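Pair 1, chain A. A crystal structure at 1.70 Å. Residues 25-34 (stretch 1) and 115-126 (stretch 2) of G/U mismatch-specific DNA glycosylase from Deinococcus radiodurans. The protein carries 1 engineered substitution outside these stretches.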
# COMPACT_ATOMS: atom_id res chain seq x y z
N GLY A 25 -12.83 7.89 -4.43
CA GLY A 25 -12.65 7.74 -5.90
C GLY A 25 -11.31 7.22 -6.40
O GLY A 25 -10.99 7.33 -7.59
N LEU A 26 -10.45 6.72 -5.50
CA LEU A 26 -9.14 6.25 -5.94
C LEU A 26 -9.26 4.87 -6.57
O LEU A 26 -10.08 4.09 -6.15
CB LEU A 26 -8.14 6.15 -4.77
CG LEU A 26 -7.66 7.53 -4.21
CD1 LEU A 26 -6.97 7.18 -2.86
CD2 LEU A 26 -6.72 8.21 -5.09
N THR A 27 -8.40 4.66 -7.54
CA THR A 27 -8.28 3.32 -8.17
C THR A 27 -7.56 2.31 -7.27
O THR A 27 -7.93 1.10 -7.19
CB THR A 27 -7.63 3.43 -9.56
OG1 THR A 27 -8.37 4.37 -10.39
CG2 THR A 27 -7.81 2.08 -10.27
N LEU A 28 -6.53 2.75 -6.58
CA LEU A 28 -5.66 1.81 -5.93
C LEU A 28 -5.05 2.48 -4.69
O LEU A 28 -4.45 3.54 -4.82
CB LEU A 28 -4.52 1.43 -6.88
CG LEU A 28 -3.24 0.73 -6.28
CD1 LEU A 28 -3.64 -0.61 -5.63
CD2 LEU A 28 -2.15 0.55 -7.34
N VAL A 29 -5.18 1.82 -3.55
CA VAL A 29 -4.39 2.23 -2.38
C VAL A 29 -3.38 1.13 -2.04
O VAL A 29 -3.76 -0.04 -1.84
CB VAL A 29 -5.32 2.48 -1.20
CG1 VAL A 29 -4.55 2.67 0.14
CG2 VAL A 29 -6.31 3.65 -1.48
N LEU A 30 -2.13 1.55 -1.91
CA LEU A 30 -0.97 0.65 -1.64
C LEU A 30 -0.67 0.77 -0.16
O LEU A 30 -0.43 1.88 0.35
CB LEU A 30 0.23 1.04 -2.47
CG LEU A 30 -0.01 0.71 -3.96
CD1 LEU A 30 0.65 1.80 -4.84
CD2 LEU A 30 0.46 -0.80 -4.23
N VAL A 31 -0.75 -0.36 0.53
CA VAL A 31 -0.67 -0.39 1.99
C VAL A 31 0.60 -1.15 2.47
O VAL A 31 0.76 -2.36 2.15
CB VAL A 31 -1.89 -1.09 2.59
CG1 VAL A 31 -1.78 -1.08 4.15
CG2 VAL A 31 -3.22 -0.45 2.10
N GLY A 32 1.51 -0.47 3.15
CA GLY A 32 2.70 -1.14 3.65
C GLY A 32 2.54 -1.62 5.08
O GLY A 32 1.46 -1.50 5.66
N THR A 33 3.60 -2.15 5.69
CA THR A 33 3.53 -2.52 7.13
C THR A 33 3.60 -1.25 8.01
O THR A 33 2.70 -0.96 8.82
CB THR A 33 4.73 -3.42 7.44
OG1 THR A 33 5.89 -2.88 6.80
CG2 THR A 33 4.56 -4.83 6.76
N ALA A 34 4.68 -0.49 7.83
CA ALA A 34 5.01 0.68 8.62
C ALA A 34 6.12 1.40 7.90
O ALA A 34 6.87 0.76 7.10
CB ALA A 34 5.50 0.31 10.01
N PRO A 115 -11.69 2.74 -2.18
CA PRO A 115 -10.82 2.65 -3.37
C PRO A 115 -11.18 1.38 -4.20
O PRO A 115 -11.73 0.43 -3.61
CB PRO A 115 -9.42 2.50 -2.76
CG PRO A 115 -9.68 1.84 -1.42
CD PRO A 115 -10.98 2.49 -0.92
N ARG A 116 -10.87 1.37 -5.49
CA ARG A 116 -11.22 0.17 -6.32
C ARG A 116 -10.36 -1.04 -5.93
O ARG A 116 -10.84 -2.19 -5.99
CB ARG A 116 -11.10 0.47 -7.81
CG ARG A 116 -12.15 1.51 -8.38
CD ARG A 116 -13.62 1.26 -7.97
NE ARG A 116 -14.00 -0.13 -8.14
CZ ARG A 116 -14.35 -0.69 -9.30
NH1 ARG A 116 -14.37 0.05 -10.43
NH2 ARG A 116 -14.63 -2.00 -9.33
N ILE A 117 -9.12 -0.77 -5.51
CA ILE A 117 -8.18 -1.84 -5.15
C ILE A 117 -7.45 -1.44 -3.88
O ILE A 117 -7.11 -0.25 -3.74
CB ILE A 117 -7.15 -2.11 -6.25
CG1 ILE A 117 -7.85 -2.47 -7.60
CG2 ILE A 117 -6.22 -3.25 -5.77
CD1 ILE A 117 -6.94 -2.26 -8.76
N VAL A 118 -7.32 -2.39 -2.95
CA VAL A 118 -6.33 -2.24 -1.85
C VAL A 118 -5.24 -3.28 -2.12
O VAL A 118 -5.55 -4.47 -2.18
CB VAL A 118 -6.99 -2.43 -0.46
CG1 VAL A 118 -5.89 -2.47 0.69
CG2 VAL A 118 -7.92 -1.27 -0.23
N ALA A 119 -3.98 -2.85 -2.29
CA ALA A 119 -2.91 -3.82 -2.59
C ALA A 119 -1.87 -3.71 -1.46
O ALA A 119 -1.32 -2.64 -1.23
CB ALA A 119 -2.26 -3.57 -3.94
N PHE A 120 -1.75 -4.77 -0.67
CA PHE A 120 -0.69 -4.84 0.36
C PHE A 120 0.65 -5.00 -0.33
O PHE A 120 0.81 -5.83 -1.25
CB PHE A 120 -0.93 -5.99 1.35
CG PHE A 120 -2.17 -5.78 2.16
CD1 PHE A 120 -2.11 -5.03 3.34
CD2 PHE A 120 -3.42 -6.19 1.68
CE1 PHE A 120 -3.23 -4.75 4.10
CE2 PHE A 120 -4.57 -5.91 2.46
CZ PHE A 120 -4.46 -5.20 3.65
N THR A 121 1.61 -4.16 0.06
CA THR A 121 2.96 -4.21 -0.58
C THR A 121 3.89 -5.22 0.08
O THR A 121 5.08 -5.21 -0.17
CB THR A 121 3.61 -2.81 -0.60
OG1 THR A 121 3.80 -2.37 0.78
CG2 THR A 121 2.61 -1.78 -1.25
N SER A 122 3.36 -6.03 0.98
CA SER A 122 4.09 -7.19 1.49
C SER A 122 3.11 -8.21 2.05
O SER A 122 2.00 -7.89 2.47
CB SER A 122 5.09 -6.78 2.58
OG SER A 122 4.36 -6.24 3.69
N LYS A 123 3.51 -9.48 2.07
CA LYS A 123 2.72 -10.45 2.82
C LYS A 123 2.43 -10.10 4.28
O LYS A 123 1.31 -10.28 4.73
CB LYS A 123 3.42 -11.81 2.74
CG LYS A 123 3.45 -12.31 1.33
CD LYS A 123 3.42 -13.85 1.40
CE LYS A 123 3.56 -14.42 0.01
NZ LYS A 123 3.53 -15.92 0.13
N ARG A 124 3.42 -9.57 5.01
CA ARG A 124 3.22 -9.26 6.40
C ARG A 124 2.08 -8.28 6.70
O ARG A 124 1.29 -8.50 7.62
CB ARG A 124 4.53 -8.69 6.98
CG ARG A 124 4.45 -8.40 8.50
CD ARG A 124 4.11 -9.65 9.32
NE ARG A 124 3.93 -9.36 10.78
CZ ARG A 124 4.90 -9.41 11.71
NH1 ARG A 124 6.16 -9.67 11.37
NH2 ARG A 124 4.62 -9.15 12.99
N GLY A 125 2.00 -7.20 5.94
CA GLY A 125 0.89 -6.28 6.07
C GLY A 125 -0.44 -6.98 5.81
O GLY A 125 -1.38 -6.80 6.58
N ALA A 126 -0.50 -7.78 4.74
CA ALA A 126 -1.73 -8.50 4.37
C ALA A 126 -2.09 -9.48 5.51
O ALA A 126 -3.23 -9.55 5.96
CB ALA A 126 -1.56 -9.23 3.03
O HOH W 1 1.57 -4.65 3.48
O HOH W 2 4.97 -3.57 3.11

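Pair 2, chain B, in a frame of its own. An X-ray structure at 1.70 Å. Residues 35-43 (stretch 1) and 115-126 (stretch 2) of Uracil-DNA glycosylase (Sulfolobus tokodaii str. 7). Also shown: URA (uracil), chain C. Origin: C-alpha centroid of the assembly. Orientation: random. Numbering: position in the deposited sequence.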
# COMPACT_ATOMS: atom_id res chain seq x y z
N ALA B 35 7.07 -6.18 9.87
CA ALA B 35 6.64 -6.89 8.65
C ALA B 35 7.74 -6.96 7.59
O ALA B 35 8.42 -5.98 7.30
CB ALA B 35 5.40 -6.22 8.04
N GLU B 36 7.89 -8.14 7.01
CA GLU B 36 8.76 -8.23 5.83
C GLU B 36 8.07 -7.72 4.57
O GLU B 36 8.76 -7.31 3.63
CB GLU B 36 9.22 -9.65 5.62
CG GLU B 36 10.24 -10.03 6.68
CD GLU B 36 10.81 -11.41 6.47
OE1 GLU B 36 10.35 -12.10 5.54
OE2 GLU B 36 11.72 -11.79 7.23
N ILE B 37 6.74 -7.79 4.53
CA ILE B 37 6.01 -7.29 3.36
C ILE B 37 5.06 -6.17 3.75
O ILE B 37 4.23 -6.29 4.65
CB ILE B 37 5.19 -8.40 2.67
CG1 ILE B 37 6.07 -9.63 2.43
CG2 ILE B 37 4.54 -7.84 1.38
CD1 ILE B 37 5.35 -10.83 1.77
N MET B 38 5.17 -5.07 3.04
CA MET B 38 4.34 -3.91 3.28
C MET B 38 3.50 -3.72 2.02
O MET B 38 4.03 -3.76 0.90
CB MET B 38 5.22 -2.70 3.61
CG MET B 38 4.52 -1.41 3.88
SD MET B 38 5.78 -0.21 4.45
CE MET B 38 4.67 1.17 4.66
N PHE B 39 2.18 -3.56 2.17
CA PHE B 39 1.27 -3.32 1.03
C PHE B 39 0.83 -1.88 1.07
O PHE B 39 0.43 -1.38 2.12
CB PHE B 39 0.04 -4.24 1.12
CG PHE B 39 0.38 -5.68 1.00
CD1 PHE B 39 0.38 -6.31 -0.24
CD2 PHE B 39 0.78 -6.39 2.11
CE1 PHE B 39 0.74 -7.64 -0.37
CE2 PHE B 39 1.15 -7.73 2.01
CZ PHE B 39 1.12 -8.35 0.77
N VAL B 40 0.89 -1.21 -0.07
CA VAL B 40 0.47 0.19 -0.12
C VAL B 40 -0.54 0.40 -1.22
O VAL B 40 -0.22 0.20 -2.39
CB VAL B 40 1.67 1.15 -0.36
CG1 VAL B 40 1.23 2.62 -0.26
CG2 VAL B 40 2.80 0.85 0.62
N GLY B 41 -1.75 0.79 -0.84
CA GLY B 41 -2.77 1.14 -1.82
C GLY B 41 -2.87 2.63 -2.08
O GLY B 41 -1.99 3.41 -1.77
N GLU B 42 -3.99 3.01 -2.70
CA GLU B 42 -4.25 4.39 -3.09
C GLU B 42 -4.79 5.25 -1.94
O GLU B 42 -4.13 6.18 -1.45
CB GLU B 42 -5.23 4.41 -4.26
CG GLU B 42 -5.65 5.82 -4.69
CD GLU B 42 -6.71 5.82 -5.78
OE1 GLU B 42 -7.06 4.73 -6.29
OE2 GLU B 42 -7.20 6.92 -6.11
N ALA B 43 -6.02 4.94 -1.53
CA ALA B 43 -6.70 5.68 -0.48
C ALA B 43 -7.86 4.84 0.02
O ALA B 43 -8.34 3.94 -0.70
CB ALA B 43 -7.19 7.06 -1.00
N PRO B 115 10.63 -2.69 5.37
CA PRO B 115 10.26 -4.03 4.89
C PRO B 115 11.20 -4.57 3.82
O PRO B 115 11.88 -3.81 3.08
CB PRO B 115 8.86 -3.80 4.33
CG PRO B 115 8.94 -2.38 3.77
CD PRO B 115 9.76 -1.64 4.80
N LYS B 116 11.26 -5.90 3.73
CA LYS B 116 11.99 -6.55 2.64
C LYS B 116 11.36 -6.20 1.28
O LYS B 116 12.06 -6.04 0.27
CB LYS B 116 11.98 -8.08 2.84
CG LYS B 116 12.72 -8.85 1.75
CD LYS B 116 12.69 -10.37 2.05
CE LYS B 116 13.61 -11.15 1.11
NZ LYS B 116 13.59 -12.62 1.39
N ILE B 117 10.04 -6.18 1.27
CA ILE B 117 9.27 -5.99 0.04
C ILE B 117 8.19 -4.95 0.27
O ILE B 117 7.48 -5.01 1.30
CB ILE B 117 8.60 -7.30 -0.41
CG1 ILE B 117 9.65 -8.36 -0.73
CG2 ILE B 117 7.65 -7.09 -1.62
CD1 ILE B 117 9.10 -9.76 -0.74
N ILE B 118 8.05 -4.01 -0.67
CA ILE B 118 6.86 -3.18 -0.72
C ILE B 118 6.06 -3.57 -1.95
O ILE B 118 6.56 -3.49 -3.07
CB ILE B 118 7.18 -1.68 -0.79
CG1 ILE B 118 7.86 -1.23 0.51
CG2 ILE B 118 5.89 -0.89 -0.99
CD1 ILE B 118 8.48 0.17 0.41
N VAL B 119 4.82 -4.00 -1.74
CA VAL B 119 3.92 -4.27 -2.86
C VAL B 119 3.07 -3.03 -3.10
O VAL B 119 2.31 -2.63 -2.22
CB VAL B 119 3.01 -5.48 -2.56
CG1 VAL B 119 2.08 -5.77 -3.71
CG2 VAL B 119 3.87 -6.70 -2.22
N THR B 120 3.24 -2.40 -4.27
CA THR B 120 2.49 -1.18 -4.56
C THR B 120 1.31 -1.57 -5.41
O THR B 120 1.42 -1.94 -6.58
CB THR B 120 3.34 -0.07 -5.24
OG1 THR B 120 3.98 -0.58 -6.40
CG2 THR B 120 4.44 0.45 -4.31
N LEU B 121 0.15 -1.50 -4.77
CA LEU B 121 -1.11 -1.92 -5.36
C LEU B 121 -1.72 -0.77 -6.14
O LEU B 121 -2.33 0.13 -5.55
CB LEU B 121 -2.09 -2.39 -4.26
CG LEU B 121 -1.63 -3.53 -3.33
CD1 LEU B 121 -2.56 -3.59 -2.10
CD2 LEU B 121 -1.62 -4.85 -4.10
N GLY B 122 -1.54 -0.79 -7.45
CA GLY B 122 -2.18 0.19 -8.33
C GLY B 122 -1.28 1.34 -8.71
O GLY B 122 -0.15 1.46 -8.21
N ARG B 123 -1.79 2.22 -9.57
CA ARG B 123 -0.95 3.23 -10.20
C ARG B 123 -0.54 4.35 -9.27
O ARG B 123 0.52 4.93 -9.46
CB ARG B 123 -1.67 3.83 -11.42
CG ARG B 123 -2.99 4.55 -11.11
CD ARG B 123 -3.62 5.05 -12.41
NE ARG B 123 -4.87 5.80 -12.24
CZ ARG B 123 -4.94 7.13 -12.18
NH1 ARG B 123 -3.84 7.88 -12.25
NH2 ARG B 123 -6.13 7.74 -12.08
N HIS B 124 -1.37 4.72 -8.31
CA HIS B 124 -1.04 5.88 -7.49
C HIS B 124 0.11 5.56 -6.55
O HIS B 124 1.07 6.33 -6.43
CB HIS B 124 -2.26 6.34 -6.69
CG HIS B 124 -3.33 6.91 -7.55
ND1 HIS B 124 -4.40 6.18 -8.01
CD2 HIS B 124 -3.47 8.15 -8.08
CE1 HIS B 124 -5.17 6.94 -8.76
NE2 HIS B 124 -4.63 8.15 -8.81
N SER B 125 0.02 4.43 -5.87
CA SER B 125 1.05 4.07 -4.91
C SER B 125 2.33 3.74 -5.66
O SER B 125 3.44 4.08 -5.21
CB SER B 125 0.60 2.90 -4.02
OG SER B 125 0.40 1.76 -4.83
N THR B 126 2.20 3.07 -6.80
CA THR B 126 3.38 2.73 -7.60
C THR B 126 4.08 3.99 -8.10
O THR B 126 5.29 4.13 -7.97
CB THR B 126 3.02 1.83 -8.81
OG1 THR B 126 2.45 0.61 -8.34
CG2 THR B 126 4.27 1.49 -9.65
N1 URA C . -8.57 0.87 -1.93
C2 URA C . -7.33 1.23 -1.53
O2 URA C . -6.52 1.75 -2.28
N3 URA C . -7.09 1.17 -0.22
C4 URA C . -7.96 0.79 0.74
O4 URA C . -7.58 0.71 1.89
C5 URA C . -9.24 0.41 0.29
C6 URA C . -9.52 0.45 -1.03
O HOH W 3 -4.22 3.40 -7.67

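Both pairs are built on two neighbouring parallel strands, each leading into a loop, with a helix starting soon after the second strand. The strand axes approach to 4.7 Å in each pair and cross at -21° in pair 1 and -20° in pair 2. Fourteen central residues superpose with an RMSD of 0.6 Å. The buried surface is also similar, 723 Å² in pair 1 and 761 Å² in pair 2.

The register is the same. Leu A28, Val A29, Leu A30 and Val A31 bridge Ile A117, Val A118, Ala A119 and Phe A120. Their matches Ile B37, Met B38, Phe B39 and Val B40 bridge Ile B117, Ile B118, Val B119 and Thr B120. The hydrogen-bond ladder repeats too. Val A29 N donates to Ile A117 O at 2.8 Å, and Met B38 N donates to Ile B117 O at 2.9 Å. One rung further, Ala A119 N reaches Val A29 O at 2.9 Å, and Val B119 N reaches Met B38 O at 2.8 Å. At the far end, Thr A121 N to Val A31 O and Leu B121 N to Val B40 O are both 2.9 Å.

On the face carrying Leu A30 and Ala A119, bulk is distributed differently. In pair 1 the small Ala A119 is met by two leucines: its CB lies 3.7 Å from Leu A28 CD1 and 3.9 Å from Leu A30 CD2. In pair 2 the matching residue is Val B119. Its CG2 lies 3.8 Å from Ile B37 CG2, and its CB lies 3.6 Å from Phe B39 CD1.

The other face keeps a valine at Val A31 and Val B40, both in the t rotamer. Val A31 CG2 packs 3.6 Å from Val A118 CG1, and Val B40 CG2 packs 3.9 Å from Ile B118 CG2. Proline is also kept. Val A29 CG2 is 3.6 Å from Pro A115 CB, while Met B38 CB is 3.7 Å from Pro B115 CG. The aromatic residue differs in position: Phe A120 matches Thr B120, and Phe B39 matches Leu A30. Phe A120 CE1 lies 3.9 Å from Val A31 CG1, in an oblique contact. Thr B120 OG1 instead donates to Thr B126 OG1 at 2.7 Å, within its own stretch.

The side chains beyond the strands also differ. In pair 1, water 1 donates to Val A31 O at 2.8 Å and is hydrogen-bonded to Ser A122 OG at 3.2 Å. In pair 2, Ser B125 OG donates directly to Val B40 O at 3.0 Å. Ser B125 matches Gly A125, which has no side chain to do this. The N-cap position is Ser A122 in pair 1 and Gly B122 in pair 2, where phi of 98° and psi of 176° call for glycine.

The CA atoms of Gly A32 and Gly B41 lie 0.2 Å apart after superposition. A CB on Gly B41 would clash with uracil O2 at 2.8 Å. Glu B42 N donates to that uracil O2 at 2.9 Å, in keeping with the name uracil-DNA glycosylase.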